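Local coordinates for argininosuccinate lyase (Chelativorans sp., PDB 6RXA), which is an engineered variant of EDDS lyase, a C-N lyase of the aspartase/fumarase superfamily used for enantioselective synthesis of chiral precursors of dipeptide sweeteners, at the interface of chains A and B and the interface of chains A and C. Sequence-based numbering; all coordinates share one arbitrary frame. Chains: chain A/B/C, Argininosuccinate lyase.

Contact 1: the interface of chains A and B. Residues chain A 382-383, 386-387; chain B 11, 280-282.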
loop_
_atom_site.group_PDB
_atom_site.type_symbol
_atom_site.label_atom_id
_atom_site.label_comp_id
_atom_site.label_asym_id
_atom_site.label_seq_id
_atom_site.Cartn_x
_atom_site.Cartn_y
_atom_site.Cartn_z
ATOM N N TYR A 382 11.096 30.922 30.461
ATOM C CA TYR A 382 9.841 30.327 30.018
ATOM C C TYR A 382 9.533 29.037 30.775
ATOM O O TYR A 382 8.366 28.735 31.052
ATOM C CB TYR A 382 9.836 30.069 28.509
ATOM C CG TYR A 382 8.406 29.828 28.071
ATOM C CD1 TYR A 382 7.573 30.898 27.791
ATOM C CD2 TYR A 382 7.864 28.552 28.047
ATOM C CE1 TYR A 382 6.250 30.707 27.452
ATOM C CE2 TYR A 382 6.534 28.348 27.711
ATOM C CZ TYR A 382 5.735 29.437 27.412
ATOM O OH TYR A 382 4.409 29.280 27.086
ATOM N N ARG A 383 10.559 28.252 31.103
ATOM C CA ARG A 383 10.322 26.973 31.769
ATOM C C ARG A 383 9.736 27.171 33.167
ATOM O O ARG A 383 8.832 26.431 33.568
ATOM C CB ARG A 383 11.617 26.154 31.781
ATOM C CG ARG A 383 11.464 24.668 32.114
ATOM C CD ARG A 383 10.435 23.965 31.236
ATOM N NE ARG A 383 10.712 24.145 29.811
ATOM C CZ ARG A 383 9.782 24.329 28.884
ATOM N NH1 ARG A 383 10.141 24.498 27.614
ATOM N NH2 ARG A 383 8.495 24.342 29.218
ATOM N N HIS A 386 6.081 28.359 32.862
ATOM C CA HIS A 386 5.227 27.246 32.456
ATOM C C HIS A 386 4.831 26.395 33.654
ATOM O O HIS A 386 3.659 26.022 33.796
ATOM C CB HIS A 386 5.988 26.455 31.400
ATOM C CG HIS A 386 5.316 25.203 30.949
ATOM N ND1 HIS A 386 5.249 24.073 31.735
ATOM C CD2 HIS A 386 4.730 24.884 29.773
ATOM C CE1 HIS A 386 4.628 23.116 31.064
ATOM N NE2 HIS A 386 4.315 23.578 29.867
ATOM N N GLU A 387 5.777 26.108 34.550
ATOM C CA GLU A 387 5.460 25.277 35.708
ATOM C C GLU A 387 4.455 25.959 36.629
ATOM O O GLU A 387 3.577 25.295 37.198
ATOM C CB GLU A 387 6.745 24.944 36.474
ATOM C CG GLU A 387 6.642 23.732 37.399
ATOM C CD GLU A 387 6.380 22.426 36.652
ATOM O OE1 GLU A 387 5.536 21.636 37.123
ATOM O OE2 GLU A 387 7.013 22.189 35.602
ATOM N N ILE B 11 6.905 17.349 33.315
ATOM C CA ILE B 11 6.742 18.697 33.833
ATOM C C ILE B 11 5.257 19.023 33.818
ATOM O O ILE B 11 4.476 18.408 33.092
ATOM C CB ILE B 11 7.511 19.731 32.987
ATOM C CG1 ILE B 11 7.010 19.737 31.540
ATOM C CG2 ILE B 11 9.000 19.435 33.030
ATOM C CD1 ILE B 11 7.697 20.778 30.640
ATOM N N SER B 280 2.840 19.690 26.961
ATOM C CA SER B 280 3.458 20.521 25.938
ATOM C C SER B 280 4.568 21.372 26.527
ATOM O O SER B 280 4.473 21.837 27.662
ATOM C CB SER B 280 2.403 21.467 25.352
ATOM O OG SER B 280 2.974 22.539 24.630
ATOM N N SER B 281 5.609 21.601 25.710
ATOM C CA SER B 281 6.715 22.470 26.109
ATOM C C SER B 281 6.306 23.937 26.199
ATOM O O SER B 281 7.043 24.738 26.789
ATOM C CB SER B 281 7.889 22.329 25.126
ATOM O OG SER B 281 7.529 22.737 23.809
ATOM N N ILE B 282 5.153 24.304 25.632
ATOM C CA ILE B 282 4.696 25.685 25.575
ATOM C C ILE B 282 3.349 25.888 26.262
ATOM O O ILE B 282 3.162 26.877 26.972
ATOM C CB ILE B 282 4.659 26.194 24.116
ATOM C CG1 ILE B 282 3.937 27.536 24.006
ATOM C CG2 ILE B 282 3.991 25.185 23.171
ATOM C CD1 ILE B 282 4.105 28.179 22.635
#
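A:Arg383 reaches from helix 382-399 across the subunit boundary and grips the main-chain oxygen of B:Ser281 end-on with both terminal nitrogens. A:Arg383 NH2 lies 2.9 Å from B:Ser281 O and A:Arg383 NH1 3.2 Å from it, and the oxygen sits in the guanidinium plane. NH1 meets a lone pair in the carbonyl plane, whereas NH2 approaches tilted from it. Bends at chi2 and chi3 (53° and 54°) fold the arginine back to make this grip, bringing its NH2 3.7 Å above the plane of the A:His386 ring, offset toward its rim. With an alanine here, the B:Ser281 carbonyl is likely to lose both of its arginine donors, and the histidine face the nitrogen lying over its rim. From a separate segment, B:Ile11 places CG1 between its backbone N and carbonyl carbon (chi1 60°), and its CD1 comes 3.9 Å from A:His386 CE1, beside A:Arg383 NH2. B:Ser280 and B:Ser281 open the flexible signature loop of the superfamily, whose catalytic base is B:Ser280; the partner subunit holds the backbone of both. A:His386 NE2 stands 2.8 Å from B:Ser280 O nearly along the C=O axis, although the oxygen lies out of the ring plane. The hydroxyl A:Tyr382 OH donates to B:Ile282 O at 2.7 Å. Consecutive carbonyls are thus read by one helix. Within chain B, the hydroxyl OG of B:Ser280 accepts the backbone N of B:Ile282 at 3.0 Å, bracing the turn.

Contact 2: the interface of chains A and C. Residues chain A 311-312, 315, 323, 325; chain C 297, 300-301.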
loop_
_atom_site.group_PDB
_atom_site.type_symbol
_atom_site.label_atom_id
_atom_site.label_comp_id
_atom_site.label_asym_id
_atom_site.label_seq_id
_atom_site.Cartn_x
_atom_site.Cartn_y
_atom_site.Cartn_z
ATOM N N THR A 311 3.117 -1.087 -7.736
ATOM C CA THR A 311 3.478 -2.504 -7.706
ATOM C C THR A 311 3.733 -3.016 -9.119
ATOM O O THR A 311 4.707 -3.732 -9.374
ATOM C CB THR A 311 2.381 -3.324 -7.037
ATOM O OG1 THR A 311 2.321 -2.980 -5.647
ATOM C CG2 THR A 311 2.656 -4.802 -7.144
ATOM N N SER A 312 2.844 -2.671 -10.054
ATOM C CA SER A 312 2.983 -3.173 -11.419
ATOM C C SER A 312 4.272 -2.671 -12.066
ATOM O O SER A 312 4.923 -3.415 -12.810
ATOM C CB SER A 312 1.736 -2.841 -12.257
ATOM O OG SER A 312 1.690 -1.496 -12.690
ATOM N N ALA A 315 7.317 -4.539 -11.023
ATOM C CA ALA A 315 7.254 -5.959 -11.330
ATOM C C ALA A 315 7.757 -6.317 -12.726
ATOM O O ALA A 315 7.835 -7.509 -13.054
ATOM C CB ALA A 315 5.810 -6.462 -11.195
ATOM N N ALA A 323 0.861 -5.784 -18.376
ATOM C CA ALA A 323 0.655 -6.069 -16.963
ATOM C C ALA A 323 0.528 -4.815 -16.102
ATOM O O ALA A 323 0.283 -4.933 -14.897
ATOM C CB ALA A 323 1.814 -6.912 -16.402
ATOM N N VAL A 325 -0.937 -1.660 -14.232
ATOM C CA VAL A 325 -2.222 -1.234 -13.680
ATOM C C VAL A 325 -2.492 0.212 -14.074
ATOM O O VAL A 325 -1.572 1.043 -14.162
ATOM C CB VAL A 325 -2.225 -1.457 -12.155
ATOM C CG1 VAL A 325 -3.459 -0.876 -11.485
ATOM C CG2 VAL A 325 -2.132 -2.958 -11.862
ATOM N N LYS C 297 -1.447 -8.597 -13.995
ATOM C CA LYS C 297 -2.127 -7.326 -13.762
ATOM C C LYS C 297 -3.170 -7.456 -12.651
ATOM O O LYS C 297 -3.264 -6.591 -11.770
ATOM C CB LYS C 297 -2.757 -6.834 -15.063
ATOM C CG LYS C 297 -3.436 -5.465 -14.998
ATOM C CD LYS C 297 -4.135 -5.196 -16.329
ATOM C CE LYS C 297 -4.803 -3.865 -16.404
ATOM N NZ LYS C 297 -5.484 -3.804 -17.759
ATOM N N PHE C 300 -1.396 -7.603 -9.272
ATOM C CA PHE C 300 -0.946 -6.299 -8.796
ATOM C C PHE C 300 -2.132 -5.473 -8.317
ATOM O O PHE C 300 -2.065 -4.801 -7.285
ATOM C CB PHE C 300 -0.246 -5.548 -9.925
ATOM C CG PHE C 300 0.823 -6.324 -10.637
ATOM C CD1 PHE C 300 1.565 -7.311 -10.004
ATOM C CD2 PHE C 300 1.097 -6.034 -11.960
ATOM C CE1 PHE C 300 2.552 -7.989 -10.707
ATOM C CE2 PHE C 300 2.075 -6.694 -12.649
ATOM C CZ PHE C 300 2.802 -7.674 -12.026
ATOM N N ALA C 301 -3.236 -5.514 -9.059
ATOM C CA ALA C 301 -4.382 -4.696 -8.699
ATOM C C ALA C 301 -4.978 -5.116 -7.363
ATOM O O ALA C 301 -5.557 -4.279 -6.657
ATOM C CB ALA C 301 -5.446 -4.762 -9.789
#
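C:Phe300 of helix 290-301 pushes its ring into a recess of chain A, between helix 303-314 and the loop that carries A:Ala323 and A:Val325. The patch belongs to a two-fold subunit interface of the homotetramer and probably holds the two chains together. Van der Waals packing dominates. A:Thr311, A:Ser312 and A:Ala315 all approach from one side of the ring and meet its rim: the A:Ser312 CB lies 3.3 Å from C:Phe300 CD2, and the A:Ala315 CB lies 3.3 Å from C:Phe300 CZ at the far end. The methyl CG2 of A:Thr311 reaches C:Phe300 CD1 more loosely at 4.0 Å. At the base of the ring, the A:Val325 CG2 sits 3.7 Å from C:Phe300 CB and also faces the backbone N of C:Ala301. A second kind of contact is polar against carbon. The carbonyl oxygen of A:Ala323 lies in the plane of the ring at its edge, 3.2 Å from C:Phe300 CD2, where it probably senses the slightly positive ring hydrogens. With chi1 at -51° and chi2 at -29°, the ring turns the CD2 and CE2 edge toward this oxygen. The aliphatic stem of C:Lys297 flanks the same oxygen with CB and CG. The third kind is support within chain A, where a nearly straight hydrogen bond ties helix to loop and so probably fixes the width of the recess: the A:Val325 backbone N donates to the A:Ser312 hydroxyl OG at 3.1 Å.

Contact 3: the interface of chains A and B. Residues chain A 367-368, 371, 382, 386, 389-390; chain B 282, 284.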
loop_
_atom_site.group_PDB
_atom_site.type_symbol
_atom_site.label_atom_id
_atom_site.label_comp_id
_atom_site.label_asym_id
_atom_site.label_seq_id
_atom_site.Cartn_x
_atom_site.Cartn_y
_atom_site.Cartn_z
ATOM N N MET A 367 -3.856 29.658 28.416
ATOM C CA MET A 367 -2.790 29.582 29.409
ATOM C C MET A 367 -1.418 29.956 28.844
ATOM O O MET A 367 -0.550 30.397 29.607
ATOM C CB MET A 367 -2.744 28.199 30.055
ATOM C CG MET A 367 -3.947 27.880 30.913
ATOM S SD MET A 367 -4.145 29.012 32.300
ATOM C CE MET A 367 -5.623 29.898 31.801
ATOM N N THR A 368 -1.189 29.782 27.538
ATOM C CA THR A 368 0.088 30.217 26.981
ATOM C C THR A 368 0.254 31.717 27.148
ATOM O O THR A 368 1.313 32.195 27.564
ATOM C CB THR A 368 0.216 29.864 25.504
ATOM O OG1 THR A 368 0.189 28.451 25.321
ATOM C CG2 THR A 368 1.558 30.395 24.976
ATOM N N THR A 371 1.291 32.527 30.562
ATOM C CA THR A 371 2.703 32.203 30.756
ATOM C C THR A 371 3.612 33.245 30.105
ATOM O O THR A 371 4.602 33.689 30.706
ATOM C CB THR A 371 2.989 30.825 30.146
ATOM O OG1 THR A 371 2.036 29.856 30.614
ATOM C CG2 THR A 371 4.400 30.354 30.497
ATOM N N TYR A 382 11.096 30.922 30.461
ATOM C CA TYR A 382 9.841 30.327 30.018
ATOM C C TYR A 382 9.533 29.037 30.775
ATOM O O TYR A 382 8.366 28.735 31.052
ATOM C CB TYR A 382 9.836 30.069 28.509
ATOM C CG TYR A 382 8.406 29.828 28.071
ATOM C CD1 TYR A 382 7.573 30.898 27.791
ATOM C CD2 TYR A 382 7.864 28.552 28.047
ATOM C CE1 TYR A 382 6.250 30.707 27.452
ATOM C CE2 TYR A 382 6.534 28.348 27.711
ATOM C CZ TYR A 382 5.735 29.437 27.412
ATOM O OH TYR A 382 4.409 29.280 27.086
ATOM N N HIS A 386 6.081 28.359 32.862
ATOM C CA HIS A 386 5.227 27.246 32.456
ATOM C C HIS A 386 4.831 26.395 33.654
ATOM O O HIS A 386 3.659 26.022 33.796
ATOM C CB HIS A 386 5.988 26.455 31.400
ATOM C CG HIS A 386 5.316 25.203 30.949
ATOM N ND1 HIS A 386 5.249 24.073 31.735
ATOM C CD2 HIS A 386 4.730 24.884 29.773
ATOM C CE1 HIS A 386 4.628 23.116 31.064
ATOM N NE2 HIS A 386 4.315 23.578 29.867
ATOM N N VAL A 389 2.121 28.159 35.697
ATOM C CA VAL A 389 0.809 28.155 35.057
ATOM C C VAL A 389 0.218 26.748 34.990
ATOM O O VAL A 389 -0.993 26.574 35.111
ATOM C CB VAL A 389 0.866 28.854 33.688
ATOM C CG1 VAL A 389 -0.487 28.744 32.983
ATOM C CG2 VAL A 389 1.287 30.320 33.866
ATOM N N ALA A 390 1.037 25.714 34.819
ATOM C CA ALA A 390 0.479 24.367 34.888
ATOM C C ALA A 390 -0.185 24.130 36.241
ATOM O O ALA A 390 -1.243 23.491 36.316
ATOM C CB ALA A 390 1.561 23.327 34.625
ATOM N N ILE B 282 5.153 24.304 25.632
ATOM C CA ILE B 282 4.696 25.685 25.575
ATOM C C ILE B 282 3.349 25.888 26.262
ATOM O O ILE B 282 3.162 26.877 26.972
ATOM C CB ILE B 282 4.659 26.194 24.116
ATOM C CG1 ILE B 282 3.937 27.536 24.006
ATOM C CG2 ILE B 282 3.991 25.185 23.171
ATOM C CD1 ILE B 282 4.105 28.179 22.635
ATOM N N PRO B 284 0.784 25.120 29.000
ATOM C CA PRO B 284 0.789 24.402 30.286
ATOM C C PRO B 284 -0.481 23.645 30.584
ATOM O O PRO B 284 -0.467 22.771 31.467
ATOM C CB PRO B 284 1.031 25.509 31.327
ATOM C CG PRO B 284 1.511 26.696 30.538
ATOM C CD PRO B 284 0.853 26.580 29.184
#
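B:Pro284 wedges its ring between two helices of chain A, 367-378 and 382-399, and is gripped from several directions. B:Pro284 CB stands 4.0 Å above the plane of the A:His386 imidazole, over the ring centre, so the histidine is capped by an aliphatic face while its NE2 serves the loop nearby. The same atom nears the backbone of helix 382-399, B:Pro284 CB lying 3.5 Å from A:Ala390 N, while B:Pro284 CG meets A:Val389 CG1 at 3.8 Å. From the other helix, A:Thr371 directs its OG1 at B:Pro284 CG, 3.2 Å away, as the threonine and proline side chains pass antiparallel. That hydroxyl is not left to a carbon partner, because A:Thr371 OG1 donates to A:Met367 O at 2.8 Å within its own helix. Having OG1 anti to the carbonyl carbon (chi1 -51°) lets the threonine bond back to its helix while touching the proline. A:Met367 adds a looser contact, CB to B:Pro284 CD. B:Ile282, whose carbonyl is held by A:Tyr382, turns its side chain toward helix 367-378: B:Ile282 CG1 lies 3.8 Å from A:Thr368 CG2, and the two side chains meet at a slant. B:Ile282 and B:Pro284 are both part of the signature loop that carries catalytic residues in this superfamily. By seating the proline in a fitted groove of the neighbouring subunit, the interface probably steadies that loop in the conformation seen here.

Contact 1 and contact 3 are two halves of one docking site, their C-alpha centres about 5 Å apart and A:Tyr382, A:His386 and B:Ile282 common to both. In both, helix 382-399 of one subunit faces the signature loop of another, contact 1 through polar bonds and contact 3 through a wedge that also uses helix 367-378. The C-alpha centre of contact 2 lies about 51 Å from that of contact 1 and about 53 Å from that of contact 3, between a different pair of chains. Each subunit of the tetramer thus meets separate partners through separate surfaces, consistent with superfamily active sites built from several subunits.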